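Local structure of putative aminotransferase (Actinomadura melliaura, 4ZWV) at residues A[161-173]-A[285-297]. The protein probably acts as a pyridoxal 5'-phosphate-dependent sugar aminotransferase in making the aminopentose of the indolocarbazole AT2433. Sequence-based numbering, arbitrary orientation.
Sequences DCAHAWGASYRGV and RSPDREGSFYVYD
His-164, a pyridoxal 5'-phosphate-binding residue, lies against Tyr-294 as an offset stack: the ring centroids of His-164 and Tyr-294 are 4.2 Å apart and the planes 24° from parallel, with Tyr-294 CD2 over the centre of the imidazole. ND1 of His-164 bonds to Thr-132 N, so the ring is fixed at its rim as well as covered on one face. Ser-292 OG then donates to Trp-166 O (2.7 Å), from above the carbonyl plane.

Between Ser-169 and Glu-290, an antiparallel hydrogen-bonded pair, two backbone bonds form, and a water links Ser-169 OG, Glu-290 OE1 and Gly-167 O. At the neighbouring non-hydrogen-bonded pair, Tyr-170 and Arg-289 run side by side with flat groups 76° apart. The edge of the Tyr-170 ring is turned to one face of the Arg-289 guanidinium, with Tyr-170 CD1 3.9 Å from Arg-289 NE.

Arg-171, its chain extended from CG to NE, brings NE (2.9 Å) and NH2 (3.1 Å) side-on to Asp-288 OD2, while Asp-288 OD1 takes Arg-289 NE (2.8 Å) and Ser-286 OG from opposite faces. The carboxylate of Asp-288 thus joins Arg-171 and Arg-289 in one salt-bridge network, and its two oxygens probably balance much of their charge.

Strand 289-290 thus borders a small antiparallel sheet, with 169-170 central and 173-174 beyond; helix 243-273 packs against Trp-166 and Ser-292, and strand 157-161 of the seven-stranded sheet leads into the loop that carries His-164.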
loop_
_atom_site.group_PDB
_atom_site.type_symbol
_atom_site.label_atom_id
_atom_site.label_comp_id
_atom_site.label_asym_id
_atom_site.label_seq_id
_atom_site.Cartn_x
_atom_site.Cartn_y
_atom_site.Cartn_z
ATOM N N ASP A 161 17.560 2.705 3.221
ATOM C CA ASP A 161 16.813 1.823 2.324
ATOM C C ASP A 161 17.630 0.549 2.182
ATOM O O ASP A 161 18.666 0.529 1.509
ATOM C CB ASP A 161 16.558 2.507 0.973
ATOM C CG ASP A 161 15.780 1.636 0.001
ATOM O OD1 ASP A 161 15.681 0.416 0.210
ATOM O OD2 ASP A 161 15.256 2.181 -0.990
ATOM N N CYS A 162 17.144 -0.506 2.832
ATOM C CA CYS A 162 17.841 -1.783 2.903
ATOM C C CYS A 162 17.191 -2.832 2.020
ATOM O O CYS A 162 17.374 -4.022 2.255
ATOM C CB CYS A 162 17.862 -2.298 4.346
ATOM S SG CYS A 162 18.614 -1.172 5.550
ATOM N N ALA A 163 16.418 -2.408 1.025
ATOM C CA ALA A 163 15.698 -3.357 0.170
ATOM C C ALA A 163 16.574 -4.446 -0.454
ATOM O O ALA A 163 16.127 -5.588 -0.619
ATOM C CB ALA A 163 14.969 -2.609 -0.938
ATOM N N HIS A 164 17.817 -4.095 -0.802
ATOM C CA HIS A 164 18.730 -5.037 -1.451
ATOM C C HIS A 164 19.641 -5.743 -0.468
ATOM O O HIS A 164 20.502 -6.533 -0.873
ATOM C CB HIS A 164 19.624 -4.316 -2.463
ATOM C CG HIS A 164 18.891 -3.803 -3.653
ATOM N ND1 HIS A 164 19.509 -3.083 -4.651
ATOM C CD2 HIS A 164 17.594 -3.923 -4.019
ATOM C CE1 HIS A 164 18.622 -2.779 -5.582
ATOM N NE2 HIS A 164 17.451 -3.273 -5.221
ATOM N N ALA A 165 19.465 -5.444 0.815
ATOM C CA ALA A 165 20.509 -5.745 1.787
ATOM C C ALA A 165 20.032 -6.567 2.981
ATOM O O ALA A 165 20.600 -6.488 4.069
ATOM C CB ALA A 165 21.145 -4.438 2.264
ATOM N N TRP A 166 19.014 -7.403 2.787
ATOM C CA TRP A 166 18.689 -8.343 3.846
ATOM C C TRP A 166 19.935 -9.168 4.220
ATOM O O TRP A 166 20.656 -9.669 3.353
ATOM C CB TRP A 166 17.541 -9.288 3.444
ATOM C CG TRP A 166 17.206 -10.188 4.596
ATOM C CD1 TRP A 166 17.550 -11.501 4.744
ATOM C CD2 TRP A 166 16.520 -9.814 5.800
ATOM N NE1 TRP A 166 17.103 -11.969 5.956
ATOM C CE2 TRP A 166 16.480 -10.951 6.628
ATOM C CE3 TRP A 166 15.949 -8.625 6.258
ATOM C CZ2 TRP A 166 15.872 -10.940 7.881
ATOM C CZ3 TRP A 166 15.358 -8.609 7.506
ATOM C CH2 TRP A 166 15.321 -9.760 8.303
ATOM N N GLY A 167 20.190 -9.278 5.519
ATOM C CA GLY A 167 21.307 -10.057 6.015
ATOM C C GLY A 167 22.658 -9.360 5.975
ATOM O O GLY A 167 23.670 -9.968 6.324
ATOM N N ALA A 168 22.690 -8.106 5.520
ATOM C CA ALA A 168 23.960 -7.376 5.435
ATOM C C ALA A 168 24.373 -6.846 6.795
ATOM O O ALA A 168 23.534 -6.688 7.688
ATOM C CB ALA A 168 23.857 -6.228 4.433
ATOM N N SER A 169 25.668 -6.566 6.944
ATOM C CA SER A 169 26.185 -5.986 8.178
ATOM C C SER A 169 27.275 -4.979 7.858
ATOM O O SER A 169 27.841 -4.984 6.767
ATOM C CB SER A 169 26.735 -7.063 9.106
ATOM O OG SER A 169 27.831 -7.715 8.497
ATOM N N TYR A 170 27.565 -4.124 8.829
ATOM C CA TYR A 170 28.574 -3.091 8.662
ATOM C C TYR A 170 29.311 -2.950 9.976
ATOM O O TYR A 170 28.698 -2.725 11.025
ATOM C CB TYR A 170 27.917 -1.774 8.217
ATOM C CG TYR A 170 28.805 -0.551 8.364
ATOM C CD1 TYR A 170 29.700 -0.182 7.365
ATOM C CD2 TYR A 170 28.724 0.249 9.503
ATOM C CE1 TYR A 170 30.503 0.946 7.504
ATOM C CE2 TYR A 170 29.528 1.371 9.653
ATOM C CZ TYR A 170 30.407 1.718 8.653
ATOM O OH TYR A 170 31.178 2.848 8.796
ATOM N N ARG A 171 30.626 -3.131 9.900
ATOM C CA ARG A 171 31.519 -3.050 11.047
ATOM C C ARG A 171 31.026 -3.898 12.214
ATOM O O ARG A 171 31.087 -3.503 13.379
ATOM C CB ARG A 171 31.736 -1.587 11.435
ATOM C CG ARG A 171 32.555 -0.901 10.348
ATOM C CD ARG A 171 33.068 0.476 10.695
ATOM N NE ARG A 171 33.801 0.994 9.541
ATOM C CZ ARG A 171 34.191 2.257 9.391
ATOM N NH1 ARG A 171 33.932 3.154 10.332
ATOM N NH2 ARG A 171 34.841 2.614 8.291
ATOM N N GLY A 172 30.584 -5.106 11.880
ATOM C CA GLY A 172 30.299 -6.110 12.889
ATOM C C GLY A 172 28.919 -5.987 13.495
ATOM O O GLY A 172 28.599 -6.690 14.456
ATOM N N VAL A 173 28.106 -5.104 12.920
ATOM C CA VAL A 173 26.771 -4.816 13.419
ATOM C C VAL A 173 25.782 -4.997 12.273
ATOM O O VAL A 173 25.964 -4.436 11.191
ATOM C CB VAL A 173 26.689 -3.386 13.989
ATOM C CG1 VAL A 173 25.250 -3.019 14.364
ATOM C CG2 VAL A 173 27.624 -3.243 15.188
ATOM N N ARG A 285 35.351 -3.625 -2.941
ATOM C CA ARG A 285 34.519 -3.574 -1.737
ATOM C C ARG A 285 35.380 -3.626 -0.477
ATOM O O ARG A 285 36.397 -4.301 -0.441
ATOM C CB ARG A 285 33.507 -4.717 -1.723
ATOM C CG ARG A 285 32.674 -4.840 -2.993
ATOM C CD ARG A 285 31.965 -3.548 -3.324
ATOM N NE ARG A 285 30.919 -3.771 -4.318
ATOM C CZ ARG A 285 30.102 -2.824 -4.758
ATOM N NH1 ARG A 285 30.211 -1.589 -4.292
ATOM N NH2 ARG A 285 29.173 -3.122 -5.655
ATOM N N SER A 286 34.955 -2.909 0.556
ATOM C CA SER A 286 35.730 -2.811 1.790
ATOM C C SER A 286 35.541 -4.034 2.679
ATOM O O SER A 286 34.433 -4.556 2.782
ATOM C CB SER A 286 35.329 -1.550 2.549
ATOM O OG SER A 286 35.996 -1.484 3.796
ATOM N N PRO A 287 36.617 -4.485 3.341
ATOM C CA PRO A 287 36.533 -5.678 4.189
ATOM C C PRO A 287 35.891 -5.430 5.556
ATOM O O PRO A 287 35.830 -6.368 6.354
ATOM C CB PRO A 287 38.000 -6.082 4.362
ATOM C CG PRO A 287 38.731 -4.785 4.292
ATOM C CD PRO A 287 38.002 -3.990 3.231
ATOM N N ASP A 288 35.445 -4.207 5.827
ATOM C CA ASP A 288 34.864 -3.897 7.134
ATOM C C ASP A 288 33.351 -4.081 7.164
ATOM O O ASP A 288 32.703 -3.663 8.110
ATOM C CB ASP A 288 35.218 -2.466 7.573
ATOM C CG ASP A 288 34.602 -1.404 6.681
ATOM O OD1 ASP A 288 34.131 -1.735 5.578
ATOM O OD2 ASP A 288 34.592 -0.223 7.078
ATOM N N ARG A 289 32.793 -4.688 6.122
ATOM C CA ARG A 289 31.354 -4.864 6.026
ATOM C C ARG A 289 31.044 -6.078 5.175
ATOM O O ARG A 289 31.909 -6.592 4.470
ATOM C CB ARG A 289 30.692 -3.610 5.446
ATOM C CG ARG A 289 31.047 -3.297 3.990
ATOM C CD ARG A 289 30.748 -1.836 3.659
ATOM N NE ARG A 289 31.782 -0.969 4.220
ATOM C CZ ARG A 289 31.956 0.316 3.921
ATOM N NH1 ARG A 289 31.141 0.929 3.069
ATOM N NH2 ARG A 289 32.969 0.988 4.471
ATOM N N GLU A 290 29.803 -6.546 5.254
ATOM C CA GLU A 290 29.400 -7.719 4.498
ATOM C C GLU A 290 28.123 -7.417 3.742
ATOM O O GLU A 290 27.076 -7.210 4.355
ATOM C CB GLU A 290 29.202 -8.924 5.422
ATOM C CG GLU A 290 28.845 -10.205 4.681
ATOM C CD GLU A 290 28.770 -11.418 5.602
ATOM O OE1 GLU A 290 28.124 -11.330 6.670
ATOM O OE2 GLU A 290 29.370 -12.458 5.259
ATOM N N GLY A 291 28.223 -7.359 2.414
ATOM C CA GLY A 291 27.069 -7.067 1.576
ATOM C C GLY A 291 26.271 -8.308 1.223
ATOM O O GLY A 291 26.655 -9.431 1.561
ATOM N N SER A 292 25.149 -8.102 0.543
ATOM C CA SER A 292 24.247 -9.206 0.254
ATOM C C SER A 292 24.130 -9.538 -1.227
ATOM O O SER A 292 23.456 -10.501 -1.584
ATOM C CB SER A 292 22.865 -8.897 0.838
ATOM O OG SER A 292 22.958 -8.836 2.255
ATOM N N PHE A 293 24.775 -8.740 -2.080
ATOM C CA PHE A 293 24.872 -9.059 -3.516
ATOM C C PHE A 293 23.548 -9.448 -4.171
ATOM O O PHE A 293 23.388 -10.534 -4.724
ATOM C CB PHE A 293 25.910 -10.157 -3.730
ATOM C CG PHE A 293 27.295 -9.712 -3.396
ATOM C CD1 PHE A 293 28.010 -8.934 -4.289
ATOM C CD2 PHE A 293 27.866 -10.026 -2.179
ATOM C CE1 PHE A 293 29.295 -8.501 -3.988
ATOM C CE2 PHE A 293 29.147 -9.596 -1.870
ATOM C CZ PHE A 293 29.860 -8.833 -2.779
ATOM N N TYR A 294 22.591 -8.537 -4.094
ATOM C CA TYR A 294 21.337 -8.682 -4.811
ATOM C C TYR A 294 21.631 -8.953 -6.289
ATOM O O TYR A 294 21.017 -9.831 -6.907
ATOM C CB TYR A 294 20.514 -7.409 -4.621
ATOM C CG TYR A 294 19.168 -7.374 -5.286
ATOM C CD1 TYR A 294 18.198 -8.324 -4.993
ATOM C CD2 TYR A 294 18.850 -6.350 -6.168
ATOM C CE1 TYR A 294 16.944 -8.263 -5.588
ATOM C CE2 TYR A 294 17.605 -6.280 -6.761
ATOM C CZ TYR A 294 16.664 -7.241 -6.469
ATOM O OH TYR A 294 15.425 -7.168 -7.059
ATOM N N VAL A 295 22.576 -8.186 -6.837
ATOM C CA VAL A 295 23.143 -8.425 -8.166
ATOM C C VAL A 295 24.646 -8.168 -8.048
ATOM O O VAL A 295 25.099 -7.675 -7.015
ATOM C CB VAL A 295 22.528 -7.509 -9.262
ATOM C CG1 VAL A 295 21.045 -7.816 -9.463
ATOM C CG2 VAL A 295 22.739 -6.041 -8.914
ATOM N N TYR A 296 25.400 -8.475 -9.096
ATOM C CA TYR A 296 26.847 -8.250 -9.100
ATOM C C TYR A 296 27.189 -7.212 -10.165
ATOM O O TYR A 296 27.025 -7.459 -11.357
ATOM C CB TYR A 296 27.589 -9.570 -9.349
ATOM C CG TYR A 296 29.093 -9.453 -9.235
ATOM C CD1 TYR A 296 29.734 -9.671 -8.023
ATOM C CD2 TYR A 296 29.871 -9.117 -10.340
ATOM C CE1 TYR A 296 31.123 -9.553 -7.909
ATOM C CE2 TYR A 296 31.253 -8.998 -10.237
ATOM C CZ TYR A 296 31.867 -9.221 -9.018
ATOM O OH TYR A 296 33.239 -9.099 -8.911
ATOM N N ASP A 297 27.646 -6.039 -9.730
ATOM C CA ASP A 297 27.923 -4.944 -10.657
ATOM C C ASP A 297 29.353 -4.948 -11.185
ATOM O O ASP A 297 30.307 -5.224 -10.448
ATOM C CB ASP A 297 27.662 -3.593 -9.993
ATOM C CG ASP A 297 26.185 -3.257 -9.910
ATOM O OD1 ASP A 297 25.370 -4.033 -10.446
ATOM O OD2 ASP A 297 25.850 -2.204 -9.325
HETATM O O HOH W 1 26.230 -9.951 7.551
#